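Local coordinates for adhesin (Streptococcus sanguinis SK1 = NCTC 7863, PDB 6VT2), which binds sialylated glycans through tandem Siglec-like modules of a serine-rich repeat adhesin, probably attaching the streptococcus to host sialoglycoproteins, at residues A[20-25]-A[55-60]; A[131-136]-A[180-185]; A[279-284]-A[316-321]; A[370-373]-A[377-380]. All blocks are in the same frame, centred on the assembly; numbering follows the deposited sequence.

Interaction 1 (A[20-25]-A[55-60])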
loop_
_atom_site.group_PDB
_atom_site.type_symbol
_atom_site.label_atom_id
_atom_site.label_comp_id
_atom_site.label_asym_id
_atom_site.label_seq_id
_atom_site.Cartn_x
_atom_site.Cartn_y
_atom_site.Cartn_z
ATOM N N GLU A 20 -3.143 -33.968 5.650
ATOM C CA GLU A 20 -1.775 -33.474 5.379
ATOM C C GLU A 20 -0.705 -34.547 5.461
ATOM O O GLU A 20 -0.934 -35.553 6.024
ATOM C CB GLU A 20 -1.472 -32.350 6.348
ATOM C CG GLU A 20 -2.599 -31.338 6.382
ATOM C CD GLU A 20 -2.224 -29.967 6.866
ATOM O OE1 GLU A 20 -1.178 -29.838 7.434
ATOM O OE2 GLU A 20 -3.020 -29.068 6.697
ATOM N N GLU A 21 0.441 -34.224 4.893
ATOM C CA GLU A 21 1.602 -35.111 4.998
ATOM C C GLU A 21 2.165 -34.943 6.394
ATOM O O GLU A 21 2.057 -33.846 6.928
ATOM C CB GLU A 21 2.714 -34.698 4.041
ATOM C CG GLU A 21 2.385 -34.744 2.566
ATOM C CD GLU A 21 3.406 -34.033 1.689
ATOM O OE1 GLU A 21 4.284 -33.331 2.231
ATOM O OE2 GLU A 21 3.332 -34.201 0.464
ATOM N N PHE A 22 2.711 -36.009 6.959
ATOM C CA PHE A 22 3.444 -35.930 8.235
ATOM C C PHE A 22 4.767 -36.655 8.011
ATOM O O PHE A 22 4.847 -37.436 7.144
ATOM C CB PHE A 22 2.723 -36.566 9.423
ATOM C CG PHE A 22 2.477 -38.045 9.270
ATOM C CD1 PHE A 22 1.356 -38.490 8.598
ATOM C CD2 PHE A 22 3.351 -38.985 9.793
ATOM C CE1 PHE A 22 1.118 -39.840 8.438
ATOM C CE2 PHE A 22 3.106 -40.337 9.631
ATOM C CZ PHE A 22 1.991 -40.761 8.954
ATOM N N GLU A 23 5.755 -36.295 8.816
ATOM C CA GLU A 23 7.073 -36.949 8.736
ATOM C C GLU A 23 7.771 -36.756 10.062
ATOM O O GLU A 23 7.640 -35.692 10.609
ATOM C CB GLU A 23 7.897 -36.329 7.612
ATOM C CG GLU A 23 9.377 -36.634 7.633
ATOM C CD GLU A 23 10.061 -35.759 6.609
ATOM O OE1 GLU A 23 10.067 -36.138 5.476
ATOM O OE2 GLU A 23 10.498 -34.668 6.960
ATOM N N PHE A 24 8.439 -37.778 10.548
ATOM C CA PHE A 24 9.298 -37.617 11.728
ATOM C C PHE A 24 10.414 -38.630 11.582
ATOM O O PHE A 24 10.320 -39.391 10.765
ATOM C CB PHE A 24 8.531 -37.752 13.042
ATOM C CG PHE A 24 7.936 -39.098 13.329
ATOM C CD1 PHE A 24 6.691 -39.433 12.832
ATOM C CD2 PHE A 24 8.598 -39.999 14.142
ATOM C CE1 PHE A 24 6.114 -40.644 13.160
ATOM C CE2 PHE A 24 8.026 -41.217 14.449
ATOM C CZ PHE A 24 6.788 -41.529 13.958
ATOM N N PHE A 25 11.466 -38.515 12.373
ATOM C CA PHE A 25 12.630 -39.392 12.224
ATOM C C PHE A 25 12.860 -40.167 13.504
ATOM O O PHE A 25 12.602 -39.649 14.559
ATOM C CB PHE A 25 13.827 -38.560 11.779
ATOM C CG PHE A 25 13.697 -38.127 10.349
ATOM C CD1 PHE A 25 14.084 -38.967 9.324
ATOM C CD2 PHE A 25 13.114 -36.915 10.033
ATOM C CE1 PHE A 25 13.933 -38.581 8.006
ATOM C CE2 PHE A 25 12.960 -36.536 8.713
ATOM C CZ PHE A 25 13.375 -37.368 7.707
ATOM N N ASN A 55 -2.606 -48.485 6.826
ATOM C CA ASN A 55 -1.793 -48.631 5.609
ATOM C C ASN A 55 -1.102 -47.326 5.220
ATOM O O ASN A 55 -0.147 -47.424 4.563
ATOM C CB ASN A 55 -2.637 -49.191 4.482
ATOM C CG ASN A 55 -3.729 -48.267 4.026
ATOM O OD1 ASN A 55 -4.127 -47.361 4.718
ATOM N ND2 ASN A 55 -4.277 -48.623 2.889
ATOM N N TRP A 56 -1.566 -46.168 5.663
ATOM C CA TRP A 56 -0.929 -44.907 5.299
ATOM C C TRP A 56 0.242 -44.523 6.207
ATOM O O TRP A 56 0.821 -43.562 5.912
ATOM C CB TRP A 56 -2.003 -43.826 5.180
ATOM C CG TRP A 56 -2.933 -43.738 6.343
ATOM C CD1 TRP A 56 -4.154 -44.289 6.424
ATOM C CD2 TRP A 56 -2.689 -43.081 7.585
ATOM N NE1 TRP A 56 -4.690 -44.013 7.631
ATOM C CE2 TRP A 56 -3.840 -43.263 8.361
ATOM C CE3 TRP A 56 -1.656 -42.313 8.086
ATOM C CZ2 TRP A 56 -3.972 -42.728 9.621
ATOM C CZ3 TRP A 56 -1.775 -41.810 9.346
ATOM C CH2 TRP A 56 -2.907 -42.032 10.103
ATOM N N ILE A 57 0.509 -45.258 7.281
ATOM C CA ILE A 57 1.721 -45.023 8.047
ATOM C C ILE A 57 2.819 -45.792 7.335
ATOM O O ILE A 57 2.743 -47.016 7.201
ATOM C CB ILE A 57 1.575 -45.498 9.484
ATOM C CG1 ILE A 57 0.463 -44.749 10.185
ATOM C CG2 ILE A 57 2.934 -45.283 10.201
ATOM C CD1 ILE A 57 0.252 -45.282 11.658
ATOM N N ARG A 58 3.834 -45.083 6.844
ATOM C CA ARG A 58 4.902 -45.669 6.045
ATOM C C ARG A 58 6.223 -45.357 6.729
ATOM O O ARG A 58 6.301 -44.513 7.512
ATOM C CB ARG A 58 4.866 -45.030 4.660
ATOM C CG ARG A 58 3.520 -45.246 4.012
ATOM C CD ARG A 58 3.447 -44.621 2.654
ATOM N NE ARG A 58 4.381 -45.249 1.743
ATOM C CZ ARG A 58 4.711 -44.731 0.571
ATOM N NH1 ARG A 58 4.142 -43.618 0.162
ATOM N NH2 ARG A 58 5.586 -45.335 -0.212
ATOM N N TYR A 59 7.197 -46.163 6.412
ATOM C CA TYR A 59 8.516 -45.899 6.939
ATOM C C TYR A 59 9.595 -46.386 6.001
ATOM O O TYR A 59 9.373 -47.268 5.266
ATOM C CB TYR A 59 8.739 -46.403 8.360
ATOM C CG TYR A 59 8.688 -47.886 8.499
ATOM C CD1 TYR A 59 7.502 -48.560 8.512
ATOM C CD2 TYR A 59 9.843 -48.589 8.719
ATOM C CE1 TYR A 59 7.466 -49.929 8.670
ATOM C CE2 TYR A 59 9.823 -49.947 8.888
ATOM C CZ TYR A 59 8.633 -50.623 8.884
ATOM O OH TYR A 59 8.678 -51.960 9.081
ATOM N N SER A 60 10.752 -45.789 6.150
ATOM C CA SER A 60 11.883 -46.166 5.300
ATOM C C SER A 60 13.177 -45.888 6.035
ATOM O O SER A 60 13.260 -44.970 6.742
ATOM C CB SER A 60 11.839 -45.430 4.010
ATOM O OG SER A 60 12.023 -44.080 4.223
#

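Interaction 2 (A[131-136]-A[180-185]). With CA (calcium ion), chain I.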
loop_
_atom_site.group_PDB
_atom_site.type_symbol
_atom_site.label_atom_id
_atom_site.label_comp_id
_atom_site.label_asym_id
_atom_site.label_seq_id
_atom_site.Cartn_x
_atom_site.Cartn_y
_atom_site.Cartn_z
ATOM N N TYR A 131 -4.062 -23.880 12.033
ATOM C CA TYR A 131 -4.167 -22.557 11.434
ATOM C C TYR A 131 -4.969 -21.627 12.337
ATOM O O TYR A 131 -6.033 -21.990 12.860
ATOM C CB TYR A 131 -4.797 -22.683 10.046
ATOM C CG TYR A 131 -4.044 -23.592 9.138
ATOM C CD1 TYR A 131 -2.778 -23.232 8.658
ATOM C CD2 TYR A 131 -4.555 -24.822 8.777
ATOM C CE1 TYR A 131 -2.051 -24.085 7.830
ATOM C CE2 TYR A 131 -3.832 -25.688 7.951
ATOM C CZ TYR A 131 -2.590 -25.280 7.453
ATOM O OH TYR A 131 -1.868 -26.139 6.654
ATOM N N THR A 132 -4.413 -20.449 12.575
ATOM C CA THR A 132 -5.074 -19.413 13.364
ATOM C C THR A 132 -5.160 -18.177 12.470
ATOM O O THR A 132 -4.143 -17.488 12.247
ATOM C CB THR A 132 -4.325 -19.118 14.651
ATOM O OG1 THR A 132 -4.218 -20.324 15.425
ATOM C CG2 THR A 132 -5.087 -18.071 15.479
ATOM N N PRO A 133 -6.329 -17.850 11.934
ATOM C CA PRO A 133 -6.407 -16.741 10.972
ATOM C C PRO A 133 -6.234 -15.400 11.651
ATOM O O PRO A 133 -6.642 -15.198 12.799
ATOM C CB PRO A 133 -7.813 -16.853 10.373
ATOM C CG PRO A 133 -8.391 -18.158 10.874
ATOM C CD PRO A 133 -7.637 -18.475 12.176
ATOM N N GLN A 134 -5.649 -14.471 10.908
ATOM C CA GLN A 134 -5.508 -13.103 11.377
ATOM C C GLN A 134 -6.717 -12.294 10.933
ATOM O O GLN A 134 -7.343 -12.579 9.908
ATOM C CB GLN A 134 -4.222 -12.476 10.843
ATOM C CG GLN A 134 -2.953 -13.073 11.468
ATOM C CD GLN A 134 -2.268 -12.124 12.430
ATOM O OE1 GLN A 134 -2.719 -10.991 12.640
ATOM N NE2 GLN A 134 -1.162 -12.574 13.012
ATOM N N VAL A 135 -7.070 -11.309 11.743
ATOM C CA VAL A 135 -8.199 -10.448 11.422
ATOM C C VAL A 135 -7.844 -9.582 10.218
ATOM O O VAL A 135 -6.672 -9.206 10.036
ATOM C CB VAL A 135 -8.594 -9.568 12.612
ATOM C CG1 VAL A 135 -8.782 -10.383 13.868
ATOM C CG2 VAL A 135 -7.532 -8.464 12.841
ATOM N N PRO A 136 -8.809 -9.289 9.358
ATOM C CA PRO A 136 -8.559 -8.415 8.209
ATOM C C PRO A 136 -8.655 -6.944 8.597
ATOM O O PRO A 136 -9.043 -6.571 9.702
ATOM C CB PRO A 136 -9.671 -8.787 7.232
ATOM C CG PRO A 136 -10.852 -9.010 8.181
ATOM C CD PRO A 136 -10.237 -9.625 9.494
ATOM N N VAL A 180 -17.295 -14.322 8.992
ATOM C CA VAL A 180 -16.530 -15.036 7.997
ATOM C C VAL A 180 -16.312 -16.456 8.478
ATOM O O VAL A 180 -15.869 -16.682 9.605
ATOM C CB VAL A 180 -15.196 -14.348 7.737
ATOM C CG1 VAL A 180 -14.296 -15.289 6.854
ATOM C CG2 VAL A 180 -15.410 -13.041 7.033
ATOM N N THR A 181 -16.607 -17.395 7.625
ATOM C CA THR A 181 -16.304 -18.793 7.894
ATOM C C THR A 181 -15.209 -19.221 6.945
ATOM O O THR A 181 -15.375 -19.143 5.729
ATOM C CB THR A 181 -17.534 -19.654 7.698
ATOM O OG1 THR A 181 -18.523 -19.288 8.630
ATOM C CG2 THR A 181 -17.170 -21.155 7.934
ATOM N N ILE A 182 -14.077 -19.678 7.465
ATOM C CA ILE A 182 -12.949 -20.188 6.654
ATOM C C ILE A 182 -13.068 -21.693 6.753
ATOM O O ILE A 182 -13.159 -22.147 7.824
ATOM C CB ILE A 182 -11.610 -19.681 7.205
ATOM C CG1 ILE A 182 -11.603 -18.148 7.244
ATOM C CG2 ILE A 182 -10.406 -20.247 6.431
ATOM C CD1 ILE A 182 -10.424 -17.532 7.930
ATOM N N THR A 183 -13.164 -22.396 5.653
ATOM C CA THR A 183 -13.279 -23.850 5.688
ATOM C C THR A 183 -11.961 -24.384 5.180
ATOM O O THR A 183 -11.621 -24.137 4.089
ATOM C CB THR A 183 -14.451 -24.370 4.868
ATOM O OG1 THR A 183 -15.637 -23.804 5.403
ATOM C CG2 THR A 183 -14.610 -25.868 4.903
ATOM N N TYR A 184 -11.252 -25.097 6.020
ATOM C CA TYR A 184 -10.000 -25.711 5.617
ATOM C C TYR A 184 -10.360 -26.897 4.780
ATOM O O TYR A 184 -11.384 -27.448 4.721
ATOM C CB TYR A 184 -9.206 -26.077 6.852
ATOM C CG TYR A 184 -8.858 -24.823 7.546
ATOM C CD1 TYR A 184 -8.171 -23.816 6.919
ATOM C CD2 TYR A 184 -9.343 -24.632 8.800
ATOM C CE1 TYR A 184 -7.945 -22.626 7.556
ATOM C CE2 TYR A 184 -9.065 -23.478 9.471
ATOM C CZ TYR A 184 -8.379 -22.468 8.852
ATOM O OH TYR A 184 -8.130 -21.319 9.506
ATOM N N PRO A 185 -9.332 -27.522 3.918
ATOM C CA PRO A 185 -9.567 -28.675 3.025
ATOM C C PRO A 185 -10.135 -29.903 3.698
ATOM O O PRO A 185 -10.792 -30.724 3.063
ATOM C CB PRO A 185 -8.163 -28.960 2.459
ATOM C CG PRO A 185 -7.388 -27.740 2.637
ATOM C CD PRO A 185 -7.995 -26.961 3.781
HETATM CA CA CA I . -8.080 -22.542 13.977
HETATM O O HOH W 1 -6.434 -22.719 15.644
HETATM O O HOH W 2 -9.142 -23.327 15.910
HETATM O O HOH W 3 -7.971 -20.439 15.235
#

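Interaction 3 (A[279-284]-A[316-321])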
loop_
_atom_site.group_PDB
_atom_site.type_symbol
_atom_site.label_atom_id
_atom_site.label_comp_id
_atom_site.label_asym_id
_atom_site.label_seq_id
_atom_site.Cartn_x
_atom_site.Cartn_y
_atom_site.Cartn_z
ATOM N N THR A 279 -7.515 15.276 -7.282
ATOM C CA THR A 279 -8.127 15.892 -8.456
ATOM C C THR A 279 -7.177 17.032 -8.853
ATOM O O THR A 279 -6.804 17.848 -8.001
ATOM C CB THR A 279 -9.511 16.461 -8.184
ATOM O OG1 THR A 279 -10.437 15.415 -7.784
ATOM C CG2 THR A 279 -10.035 17.148 -9.428
ATOM N N THR A 280 -6.748 17.056 -10.102
ATOM C CA THR A 280 -5.899 18.134 -10.611
ATOM C C THR A 280 -6.725 18.996 -11.531
ATOM O O THR A 280 -7.423 18.490 -12.410
ATOM C CB THR A 280 -4.715 17.584 -11.348
ATOM O OG1 THR A 280 -3.910 16.837 -10.419
ATOM C CG2 THR A 280 -3.826 18.692 -11.874
ATOM N N ILE A 281 -6.720 20.273 -11.243
ATOM C CA ILE A 281 -7.353 21.298 -12.038
ATOM C C ILE A 281 -6.239 22.018 -12.757
ATOM O O ILE A 281 -5.342 22.543 -12.113
ATOM C CB ILE A 281 -8.153 22.259 -11.161
ATOM C CG1 ILE A 281 -9.224 21.525 -10.329
ATOM C CG2 ILE A 281 -8.785 23.301 -12.023
ATOM C CD1 ILE A 281 -9.994 22.393 -9.395
ATOM N N ARG A 282 -6.317 22.081 -14.071
ATOM C CA ARG A 282 -5.279 22.699 -14.896
ATOM C C ARG A 282 -5.910 23.711 -15.829
ATOM O O ARG A 282 -6.879 23.415 -16.527
ATOM C CB ARG A 282 -4.598 21.607 -15.649
ATOM C CG ARG A 282 -3.531 22.119 -16.654
ATOM C CD ARG A 282 -2.906 20.974 -17.417
ATOM N NE ARG A 282 -1.965 21.574 -18.355
ATOM C CZ ARG A 282 -1.153 20.885 -19.143
ATOM N NH1 ARG A 282 -0.320 21.571 -19.949
ATOM N NH2 ARG A 282 -1.179 19.529 -19.133
ATOM N N GLY A 283 -5.293 24.869 -15.920
ATOM C CA GLY A 283 -5.728 25.804 -16.919
ATOM C C GLY A 283 -5.049 27.140 -16.761
ATOM O O GLY A 283 -4.238 27.334 -15.865
ATOM N N THR A 284 -5.492 28.094 -17.580
ATOM C CA THR A 284 -4.973 29.446 -17.588
ATOM C C THR A 284 -6.118 30.424 -17.421
ATOM O O THR A 284 -7.051 30.419 -18.217
ATOM C CB THR A 284 -4.243 29.718 -18.891
ATOM O OG1 THR A 284 -3.173 28.778 -19.055
ATOM C CG2 THR A 284 -3.596 31.132 -18.890
ATOM N N PHE A 316 -13.548 25.751 -2.117
ATOM C CA PHE A 316 -12.171 26.123 -2.439
ATOM C C PHE A 316 -12.284 27.211 -3.494
ATOM O O PHE A 316 -13.357 27.436 -4.060
ATOM C CB PHE A 316 -11.310 24.965 -2.897
ATOM C CG PHE A 316 -11.657 24.450 -4.204
ATOM C CD1 PHE A 316 -12.666 23.573 -4.359
ATOM C CD2 PHE A 316 -10.977 24.834 -5.327
ATOM C CE1 PHE A 316 -13.043 23.096 -5.596
ATOM C CE2 PHE A 316 -11.340 24.357 -6.567
ATOM C CZ PHE A 316 -12.345 23.459 -6.713
ATOM N N ARG A 317 -11.203 27.979 -3.659
ATOM C CA ARG A 317 -11.232 29.049 -4.626
ATOM C C ARG A 317 -10.020 29.017 -5.521
ATOM O O ARG A 317 -8.963 28.549 -5.151
ATOM C CB ARG A 317 -11.260 30.447 -3.957
ATOM C CG ARG A 317 -12.344 30.547 -2.856
ATOM C CD ARG A 317 -12.605 31.963 -2.426
ATOM N NE ARG A 317 -11.425 32.566 -1.875
ATOM C CZ ARG A 317 -11.402 33.832 -1.453
ATOM N NH1 ARG A 317 -12.499 34.578 -1.524
ATOM N NH2 ARG A 317 -10.292 34.330 -0.982
ATOM N N ILE A 318 -10.224 29.512 -6.706
ATOM C CA ILE A 318 -9.145 29.982 -7.559
ATOM C C ILE A 318 -9.142 31.482 -7.432
ATOM O O ILE A 318 -10.165 32.111 -7.667
ATOM C CB ILE A 318 -9.325 29.508 -9.008
ATOM C CG1 ILE A 318 -8.949 28.052 -9.043
ATOM C CG2 ILE A 318 -8.444 30.352 -9.976
ATOM C CD1 ILE A 318 -9.294 27.382 -10.367
ATOM N N VAL A 319 -7.969 32.065 -7.162
ATOM C CA VAL A 319 -7.800 33.504 -7.018
ATOM C C VAL A 319 -6.787 33.954 -8.052
ATOM O O VAL A 319 -5.714 33.373 -8.168
ATOM C CB VAL A 319 -7.383 33.907 -5.600
ATOM C CG1 VAL A 319 -7.142 35.390 -5.537
ATOM C CG2 VAL A 319 -8.526 33.472 -4.648
ATOM N N PHE A 320 -7.137 34.980 -8.792
ATOM C CA PHE A 320 -6.311 35.457 -9.894
ATOM C C PHE A 320 -5.242 36.384 -9.347
ATOM O O PHE A 320 -5.480 37.182 -8.436
ATOM C CB PHE A 320 -7.127 36.216 -10.944
ATOM C CG PHE A 320 -8.423 35.587 -11.350
ATOM C CD1 PHE A 320 -8.690 34.227 -11.216
ATOM C CD2 PHE A 320 -9.369 36.371 -11.916
ATOM C CE1 PHE A 320 -9.936 33.708 -11.579
ATOM C CE2 PHE A 320 -10.590 35.864 -12.296
ATOM C CZ PHE A 320 -10.865 34.533 -12.107
ATOM N N ALA A 321 -4.081 36.301 -9.917
ATOM C CA ALA A 321 -3.001 37.221 -9.593
ATOM C C ALA A 321 -2.378 37.778 -10.853
ATOM O O ALA A 321 -2.272 37.117 -11.870
ATOM C CB ALA A 321 -1.956 36.529 -8.766
#

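Interaction 4 (A[370-373]-A[377-380])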
loop_
_atom_site.group_PDB
_atom_site.type_symbol
_atom_site.label_atom_id
_atom_site.label_comp_id
_atom_site.label_asym_id
_atom_site.label_seq_id
_atom_site.Cartn_x
_atom_site.Cartn_y
_atom_site.Cartn_z
ATOM N N TYR A 370 9.784 46.617 -21.838
ATOM C CA TYR A 370 10.411 47.675 -21.078
ATOM C C TYR A 370 10.097 49.016 -21.740
ATOM O O TYR A 370 10.161 49.167 -22.982
ATOM C CB TYR A 370 11.896 47.444 -21.037
ATOM C CG TYR A 370 12.304 46.158 -20.435
ATOM C CD1 TYR A 370 12.087 45.880 -19.100
ATOM C CD2 TYR A 370 12.924 45.207 -21.186
ATOM C CE1 TYR A 370 12.531 44.714 -18.555
ATOM C CE2 TYR A 370 13.330 44.039 -20.659
ATOM C CZ TYR A 370 13.102 43.795 -19.324
ATOM O OH TYR A 370 13.471 42.661 -18.758
ATOM N N VAL A 371 9.737 49.979 -20.935
ATOM C CA VAL A 371 9.594 51.345 -21.427
ATOM C C VAL A 371 10.525 52.200 -20.588
ATOM O O VAL A 371 10.351 52.301 -19.372
ATOM C CB VAL A 371 8.151 51.863 -21.342
ATOM C CG1 VAL A 371 8.063 53.266 -21.828
ATOM C CG2 VAL A 371 7.223 50.958 -22.149
ATOM N N VAL A 372 11.529 52.785 -21.218
ATOM C CA VAL A 372 12.405 53.711 -20.523
ATOM C C VAL A 372 11.777 55.104 -20.623
ATOM O O VAL A 372 11.552 55.652 -21.708
ATOM C CB VAL A 372 13.807 53.683 -21.108
ATOM C CG1 VAL A 372 14.723 54.563 -20.233
ATOM C CG2 VAL A 372 14.347 52.246 -21.175
ATOM N N ASN A 373 11.414 55.642 -19.495
ATOM C CA ASN A 373 10.791 56.946 -19.413
ATOM C C ASN A 373 11.827 58.046 -19.569
ATOM O O ASN A 373 13.042 57.812 -19.591
ATOM C CB ASN A 373 10.059 57.001 -18.113
ATOM C CG ASN A 373 9.034 55.840 -18.022
ATOM O OD1 ASN A 373 8.226 55.705 -18.913
ATOM N ND2 ASN A 373 9.115 54.994 -17.005
ATOM N N SER A 377 13.824 56.125 -15.473
ATOM C CA SER A 377 13.119 55.026 -14.834
ATOM C C SER A 377 12.561 54.128 -15.914
ATOM O O SER A 377 12.395 54.531 -17.063
ATOM C CB SER A 377 12.022 55.557 -13.954
ATOM O OG SER A 377 11.008 56.146 -14.706
ATOM N N VAL A 378 12.381 52.853 -15.553
ATOM C CA VAL A 378 11.982 51.847 -16.500
ATOM C C VAL A 378 10.685 51.246 -16.013
ATOM O O VAL A 378 10.593 50.784 -14.874
ATOM C CB VAL A 378 13.048 50.769 -16.680
ATOM C CG1 VAL A 378 12.511 49.736 -17.726
ATOM C CG2 VAL A 378 14.307 51.353 -17.152
ATOM N N THR A 379 9.672 51.308 -16.855
ATOM C CA THR A 379 8.430 50.590 -16.605
ATOM C C THR A 379 8.540 49.215 -17.230
ATOM O O THR A 379 8.821 49.100 -18.414
ATOM C CB THR A 379 7.248 51.313 -17.214
ATOM O OG1 THR A 379 7.247 52.640 -16.704
ATOM C CG2 THR A 379 5.941 50.625 -16.807
ATOM N N VAL A 380 8.308 48.191 -16.423
ATOM C CA VAL A 380 8.315 46.817 -16.856
ATOM C C VAL A 380 6.854 46.409 -16.962
ATOM O O VAL A 380 6.111 46.467 -15.978
ATOM C CB VAL A 380 9.049 45.948 -15.844
ATOM C CG1 VAL A 380 9.057 44.521 -16.240
ATOM C CG2 VAL A 380 10.479 46.438 -15.628
HETATM O O HOH W 4 5.974 54.257 -18.556
#

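Interaction 1 (A[20-25]-A[55-60])
Phe22 and Trp56 meet rim to rim inside the first Siglec-like module, a V-set immunoglobulin-type beta sandwich. Strand 21-29 and strand 58-61 share a sheet but are separated by strand 76-83, which takes backbone hydrogen bonds from both, pairing Phe22 with Gly82 and Arg58 with Tyr81. The 9.3 Å between the CA atoms of Phe22 and Ile57 fits that spacing. No hydrogen bond joins the two segments directly; the Phe22 ring meets the Trp56 ring and the CA and side chain of Ile57. With CG between backbone N and carbonyl carbon in both residues (chi1 62° and 50°), Phe22 presents its CE1/CZ end and Trp56 its CE3-CZ3 edge. Phe22 CE1 and CZ lie at that edge, near the indole plane, while Trp56 CZ3 stands obliquely to the Phe22 ring. The planes are at 83°, with the Phe22 and six-membered Trp56 centroids 5.9 Å apart. Leu122 of strand 119-125, in the facing sheet, touches both rings and Ile57, which places the group between the sheets. Ile57 CA lies at the Phe22 ring edge, near its plane, and Ile57 CG1 is 4.4 Å from Phe22 CZ; the shortest approach is Phe22 CE1 to Trp56 CZ3, 3.6 Å.

Interaction 2 (A[131-136]-A[180-185])
Tyr131 sets its CD2 4.1 Å above one face of the Tyr184 ring, offset toward the rim. The two rings are inclined at 36° and their centroids are 5.4 Å apart, an oblique pairing. Tyr131 CB lies at the hydroxyl end of Tyr184, 3.8 Å from CZ and 3.6 Å from OH. The Tyr184 torsion, with CG anti to the carbonyl carbon (chi1 -65°), sends the phenol from the end of strand 180-183 toward the 131-136 loop, where its OH comes 3.5 Å from Pro133 CG. Pro133 and Ile182 lie alongside each other, pointing opposite ways, with Pro133 CB and CG both 3.6 Å from Ile182 CD1. These van der Waals contacts lay the opening loop of the Rib-type domain against its three-stranded sheet, beside a calcium ion. Tyr131 O binds the calcium at 2.4 Å; Thr128 O, Asp190 OD2 and three waters are among its other ligands. Beyond the two segments, Tyr131 OH pairs with Glu20 OE2, probably by a hydrogen bond, and Tyr184 OH bonds to Asp190 OD2. Since that carboxylate oxygen ligates the metal, Tyr184 acts as a second-shell group, and its hydrogen bond would be expected to orient Asp190 and take up part of its negative charge.

Interaction 3 (A[279-284]-A[316-321])
Ile281 carries CG1 anti to its carbonyl carbon (chi1 -57°) and continues extended to CD1 (chi2 177°), a shape that reaches straight toward the ring of Phe316. That ring arrives from the opposite direction, its CG held between the backbone N and the carbonyl carbon (chi1 70°). The end methyl meets the far rim of the phenylalanine: Ile281 CD1 is 3.7 Å from Phe316 CE2 and equally 3.7 Å from Phe316 CZ. The methyl stands obliquely to the ring. The other branch of the isoleucine serves a second partner, since Ile281 CG2 comes 4.4 Å from Ile318 CD1, a looser approach. One residue thus splits its two branches between two side chains, two residues apart, on the same side of one strand. This is the interior of the second Siglec-like module, again a V-set-like beta sandwich. Strand 277-283 lies in one sheet and strand 314-321 in the other; the CA atoms of Ile281 and Ile318 are 9.9 Å apart, a usual sheet-to-sheet separation, and no hydrogen bond spans it. Leu226 touches both Ile281 and Phe316, while Phe299 stacks on Phe316 and is also touched by Ile318. The intervening residue of the strand turns the other way: Arg317 forms a salt bridge with Asp213. Further along the same strand, Phe320 touches the bound sialic acid and packs edge-to-face with Tyr297. The side chain of Ile318 is about 9 Å from that sugar.

Interaction 4 (A[370-373]-A[377-380])
The side chain of Asn373 reaches across the hairpin to Ser377 and Thr379, and can be traced atom by atom. CB lies 3.6 Å from Ser377 OG, and CG 3.7 Å from Ser377 O. With CG anti to the carbonyl carbon (chi1 -57°), the Asn373 side chain crosses that of Thr379 at about a right angle. ND2 uses both of its N-H groups: one runs almost straight (176°) to Thr379 OG1 at 3.0 Å, in the amide plane, and the other goes to Ser377 OG at 3.2 Å (161°). Ser377 OG is held as well by Asp375 OD1 in the turn. OD1 of Asn373 accepts a bond from a water at 2.7 Å, and this water also reaches Thr379 OG1, so the amide and the hydroxyl are joined both directly and through solvent. The two strands, 369-372 and 378-381, form an antiparallel beta hairpin in the second Rib-type domain. Within these segments Val371 and Thr379 form a hydrogen-bonded pair, with Val371 N to Thr379 O and Thr379 N to Val371 O both 2.8 Å; nearer the turn, Asn373 N donates to Ser377 O. The face opposite their side chains carries Tyr370, Val372, Val378 and Val380, and helix 346-360 packs against the first three. There Val380 CG2 meets the tyrosine at its ring edge, 3.9 Å from Tyr370 CD1.

The four contacts follow one another along an elongated chain, one in each of its alternating Siglec-like and Rib-type units. Interactions 1 and 2 have centres 27 Å apart but touch across a module boundary, through Glu20 OE2 and Tyr131 OH, 3.1 Å apart. Interactions 3 and 4, with centres 32 Å apart, do not touch; their nearest atoms are about 13 Å apart. Interactions 1 and 3 belong to the interiors of the two sialoglycan-binding modules, their centres 72 Å apart. Bound sialic acid is about 7 Å from the Ile57 side chain in interaction 1; in interaction 3, segment 316-321 itself touches the sugar. Calcium is bound directly in interaction 2 and lies about 8 Å from the Val380 side chain in interaction 4.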